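Local coordinates for adenosine monophosphate-protein transferase FICD homolog (Caenorhabditis elegans, PDB 5JJ6) that is a mainly helical member of the Fic/DOC family, built around a Fic domain, at residues E135-I147 against E177-N189. Residues are numbered along the deposited sequence; the frame is centred on the assembly and turned at random.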
# COMPACT_ATOMS: atom_id res chain seq x y z
N GLU B 135 -10.19 13.23 18.97
CA GLU B 135 -9.78 14.33 18.09
C GLU B 135 -8.24 14.35 17.94
O GLU B 135 -7.69 14.76 16.90
CB GLU B 135 -10.29 15.67 18.63
N THR B 136 -7.56 13.89 18.98
CA THR B 136 -6.10 13.88 19.03
C THR B 136 -5.52 12.94 17.97
O THR B 136 -4.41 13.16 17.51
CB THR B 136 -5.61 13.47 20.46
OG1 THR B 136 -5.57 14.62 21.31
CG2 THR B 136 -4.23 12.81 20.44
N TYR B 137 -6.28 11.94 17.55
CA TYR B 137 -5.85 11.10 16.42
C TYR B 137 -5.64 11.92 15.17
O TYR B 137 -4.58 11.85 14.53
CB TYR B 137 -6.88 10.01 16.13
CG TYR B 137 -6.68 8.78 16.97
CD1 TYR B 137 -7.11 8.76 18.29
CD2 TYR B 137 -6.06 7.65 16.45
CE1 TYR B 137 -6.93 7.64 19.08
CE2 TYR B 137 -5.87 6.53 17.23
CZ TYR B 137 -6.31 6.53 18.54
OH TYR B 137 -6.13 5.42 19.34
N PHE B 138 -6.66 12.70 14.83
CA PHE B 138 -6.62 13.51 13.63
C PHE B 138 -5.50 14.53 13.78
O PHE B 138 -4.71 14.72 12.86
CB PHE B 138 -7.96 14.24 13.43
CG PHE B 138 -9.15 13.36 13.64
CD1 PHE B 138 -9.15 12.04 13.18
CD2 PHE B 138 -10.25 13.82 14.35
CE1 PHE B 138 -10.24 11.20 13.41
CE2 PHE B 138 -11.35 12.99 14.57
CZ PHE B 138 -11.34 11.68 14.10
N LEU B 139 -5.40 15.13 14.96
CA LEU B 139 -4.40 16.15 15.21
C LEU B 139 -2.97 15.62 15.02
O LEU B 139 -2.11 16.24 14.35
CB LEU B 139 -4.59 16.71 16.62
CG LEU B 139 -4.20 18.17 16.82
CD1 LEU B 139 -4.80 19.04 15.75
CD2 LEU B 139 -4.62 18.64 18.20
N TYR B 140 -2.72 14.45 15.60
CA TYR B 140 -1.44 13.81 15.48
C TYR B 140 -1.14 13.52 14.02
O TYR B 140 -0.08 13.92 13.51
CB TYR B 140 -1.38 12.51 16.30
CG TYR B 140 -0.01 11.87 16.28
CD1 TYR B 140 0.39 11.05 15.22
CD2 TYR B 140 0.92 12.13 17.29
CE1 TYR B 140 1.64 10.49 15.18
CE2 TYR B 140 2.18 11.57 17.26
CZ TYR B 140 2.54 10.74 16.20
OH TYR B 140 3.81 10.17 16.15
N VAL B 141 -2.05 12.84 13.34
CA VAL B 141 -1.79 12.44 11.96
C VAL B 141 -1.50 13.64 11.07
O VAL B 141 -0.55 13.64 10.27
CB VAL B 141 -2.95 11.62 11.39
CG1 VAL B 141 -2.78 11.40 9.88
CG2 VAL B 141 -3.07 10.30 12.15
N TYR B 142 -2.33 14.67 11.23
CA TYR B 142 -2.15 15.91 10.49
C TYR B 142 -0.74 16.42 10.64
O TYR B 142 -0.03 16.62 9.65
CB TYR B 142 -3.09 17.01 10.95
CG TYR B 142 -2.66 18.34 10.39
CD1 TYR B 142 -2.64 18.54 9.01
CD2 TYR B 142 -2.28 19.39 11.21
CE1 TYR B 142 -2.24 19.75 8.47
CE2 TYR B 142 -1.89 20.61 10.67
CZ TYR B 142 -1.87 20.78 9.30
OH TYR B 142 -1.47 21.98 8.75
N HIS B 143 -0.33 16.65 11.89
CA HIS B 143 0.96 17.28 12.09
C HIS B 143 2.12 16.41 11.61
O HIS B 143 3.01 16.88 10.88
CB HIS B 143 1.12 17.63 13.55
CG HIS B 143 0.39 18.88 13.94
ND1 HIS B 143 0.76 20.12 13.50
CD2 HIS B 143 -0.72 19.06 14.70
CE1 HIS B 143 -0.07 21.03 13.99
NE2 HIS B 143 -0.97 20.41 14.72
N THR B 144 2.10 15.12 11.96
CA THR B 144 3.21 14.26 11.58
C THR B 144 3.34 14.08 10.05
O THR B 144 4.45 13.89 9.57
CB THR B 144 3.14 12.88 12.26
OG1 THR B 144 4.41 12.22 12.13
CG2 THR B 144 2.03 12.00 11.67
N VAL B 145 2.25 14.11 9.29
CA VAL B 145 2.41 14.00 7.83
C VAL B 145 2.69 15.35 7.16
O VAL B 145 3.39 15.43 6.14
CB VAL B 145 1.18 13.33 7.17
CG1 VAL B 145 0.96 11.95 7.76
CG2 VAL B 145 -0.06 14.20 7.30
N ALA B 146 2.14 16.42 7.72
CA ALA B 146 2.38 17.76 7.22
C ALA B 146 3.87 18.07 7.33
O ALA B 146 4.45 18.64 6.41
CB ALA B 146 1.55 18.79 8.00
N ILE B 147 4.49 17.66 8.44
CA ILE B 147 5.92 17.89 8.65
C ILE B 147 6.78 17.24 7.55
O ILE B 147 7.80 17.79 7.13
CB ILE B 147 6.39 17.33 10.02
CG1 ILE B 147 6.38 18.42 11.08
CG2 ILE B 147 7.77 16.77 9.94
CD1 ILE B 147 6.69 17.88 12.45
N GLU B 177 -1.24 8.30 2.73
CA GLU B 177 -0.35 8.62 3.84
C GLU B 177 -1.13 8.92 5.11
O GLU B 177 -0.80 8.42 6.19
CB GLU B 177 0.54 9.79 3.48
CG GLU B 177 1.73 9.40 2.62
CD GLU B 177 2.50 10.60 2.05
OE1 GLU B 177 2.21 11.76 2.44
OE2 GLU B 177 3.42 10.37 1.22
N VAL B 178 -2.18 9.73 4.98
CA VAL B 178 -3.03 10.03 6.12
C VAL B 178 -3.61 8.75 6.71
O VAL B 178 -3.46 8.47 7.92
CB VAL B 178 -4.16 11.00 5.71
CG1 VAL B 178 -5.23 11.09 6.77
CG2 VAL B 178 -3.58 12.38 5.44
N ILE B 179 -4.24 7.95 5.85
CA ILE B 179 -4.85 6.69 6.27
C ILE B 179 -3.85 5.73 6.93
O ILE B 179 -4.12 5.20 8.02
CB ILE B 179 -5.56 6.01 5.08
CG1 ILE B 179 -6.80 6.83 4.70
CG2 ILE B 179 -6.01 4.62 5.46
CD1 ILE B 179 -7.11 6.86 3.21
N GLY B 180 -2.72 5.53 6.27
CA GLY B 180 -1.64 4.71 6.82
C GLY B 180 -1.17 5.16 8.19
O GLY B 180 -1.02 4.34 9.09
N MET B 181 -0.92 6.46 8.36
CA MET B 181 -0.47 6.96 9.65
C MET B 181 -1.49 6.67 10.73
O MET B 181 -1.15 6.20 11.81
CB MET B 181 -0.18 8.45 9.62
CG MET B 181 1.30 8.83 9.75
SD MET B 181 2.24 8.15 11.16
CE MET B 181 1.08 8.41 12.49
N ASP B 182 -2.76 6.95 10.43
CA ASP B 182 -3.84 6.69 11.37
C ASP B 182 -3.81 5.21 11.79
O ASP B 182 -3.96 4.88 12.97
CB ASP B 182 -5.18 7.07 10.73
CG ASP B 182 -6.37 6.81 11.65
OD1 ASP B 182 -6.49 7.51 12.68
OD2 ASP B 182 -7.18 5.91 11.32
N ALA B 183 -3.62 4.33 10.81
CA ALA B 183 -3.51 2.89 11.09
C ALA B 183 -2.38 2.60 12.07
O ALA B 183 -2.57 1.90 13.08
CB ALA B 183 -3.30 2.12 9.80
N ALA B 184 -1.19 3.12 11.77
CA ALA B 184 -0.03 2.93 12.61
C ALA B 184 -0.28 3.41 14.04
O ALA B 184 0.06 2.73 15.00
CB ALA B 184 1.18 3.64 12.02
N LEU B 185 -0.89 4.58 14.17
CA LEU B 185 -1.16 5.15 15.47
C LEU B 185 -2.13 4.28 16.27
O LEU B 185 -1.94 4.06 17.48
CB LEU B 185 -1.72 6.58 15.31
CG LEU B 185 -1.83 7.41 16.59
CD1 LEU B 185 -0.51 7.45 17.33
CD2 LEU B 185 -2.26 8.81 16.25
N ARG B 186 -3.19 3.81 15.61
CA ARG B 186 -4.18 2.96 16.28
C ARG B 186 -3.51 1.68 16.76
O ARG B 186 -3.78 1.20 17.86
CB ARG B 186 -5.37 2.66 15.35
CG ARG B 186 -6.52 3.69 15.50
CD ARG B 186 -7.77 3.40 14.64
NE ARG B 186 -7.46 3.18 13.23
CZ ARG B 186 -7.33 1.98 12.67
NH1 ARG B 186 -7.48 0.89 13.42
NH2 ARG B 186 -7.04 1.86 11.38
N PHE B 187 -2.64 1.13 15.93
CA PHE B 187 -1.88 -0.06 16.27
C PHE B 187 -1.02 0.18 17.51
O PHE B 187 -0.94 -0.66 18.42
CB PHE B 187 -1.00 -0.47 15.11
CG PHE B 187 -0.06 -1.56 15.43
CD1 PHE B 187 -0.53 -2.84 15.69
CD2 PHE B 187 1.30 -1.32 15.52
CE1 PHE B 187 0.35 -3.87 16.00
CE2 PHE B 187 2.19 -2.34 15.83
CZ PHE B 187 1.71 -3.62 16.07
N LEU B 188 -0.37 1.33 17.51
CA LEU B 188 0.45 1.75 18.62
C LEU B 188 -0.38 1.73 19.90
O LEU B 188 0.03 1.16 20.90
CB LEU B 188 1.03 3.14 18.36
CG LEU B 188 2.06 3.73 19.32
CD1 LEU B 188 3.00 4.60 18.53
CD2 LEU B 188 1.38 4.54 20.40
N ASN B 189 -1.57 2.31 19.85
CA ASN B 189 -2.38 2.41 21.07
C ASN B 189 -3.01 1.09 21.52
O ASN B 189 -3.18 0.85 22.71
CB ASN B 189 -3.47 3.46 20.90
CG ASN B 189 -2.94 4.87 21.07
OD1 ASN B 189 -2.12 5.12 21.95
ND2 ASN B 189 -3.41 5.80 20.25
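Asn189 ND2 donates to Tyr137 OH at 2.9 Å, a bent bond (139° at the hydrogen) in which the hydroxyl is tilted out of the amide plane. The two side chains approach from opposite directions, ring and amide planes 66° apart. With CG anti to its own carbonyl carbon, the tyrosine swings across to settle as a knob among Asp182, Leu185, Arg186 and Asn189. Along this wall, the Arg186 chain passes the ring at about a right angle, while its NE makes a weak but straight hydrogen bond, part of a salt bridge, to Asp182 OD2 one turn back on the same helix.

Further along, the packing turns apolar. Leu185 CD1 lies over one face of the Tyr140 ring, and Met181 CE meets that ring's edge in plane. Bent at chi2 and chi3, Met181 is a second knob, sent the other way and lodged among Tyr140, Val141, Thr144 and Val145; its CG lies 3.7 Å from Val145 CG1. Val141 fits the middle, CG1 against Val178 O and CG1, CG2 against the Asp182 backbone.

Helix 284-297 adds Leu290 against both Tyr140 and Met181. The axes of 135-147 and 177-189 come within 9.4 Å, their directions 124° apart; this steeply crossed knobs-into-holes pair joins helices 127-148 and 172-191 in the mainly helical Fic fold.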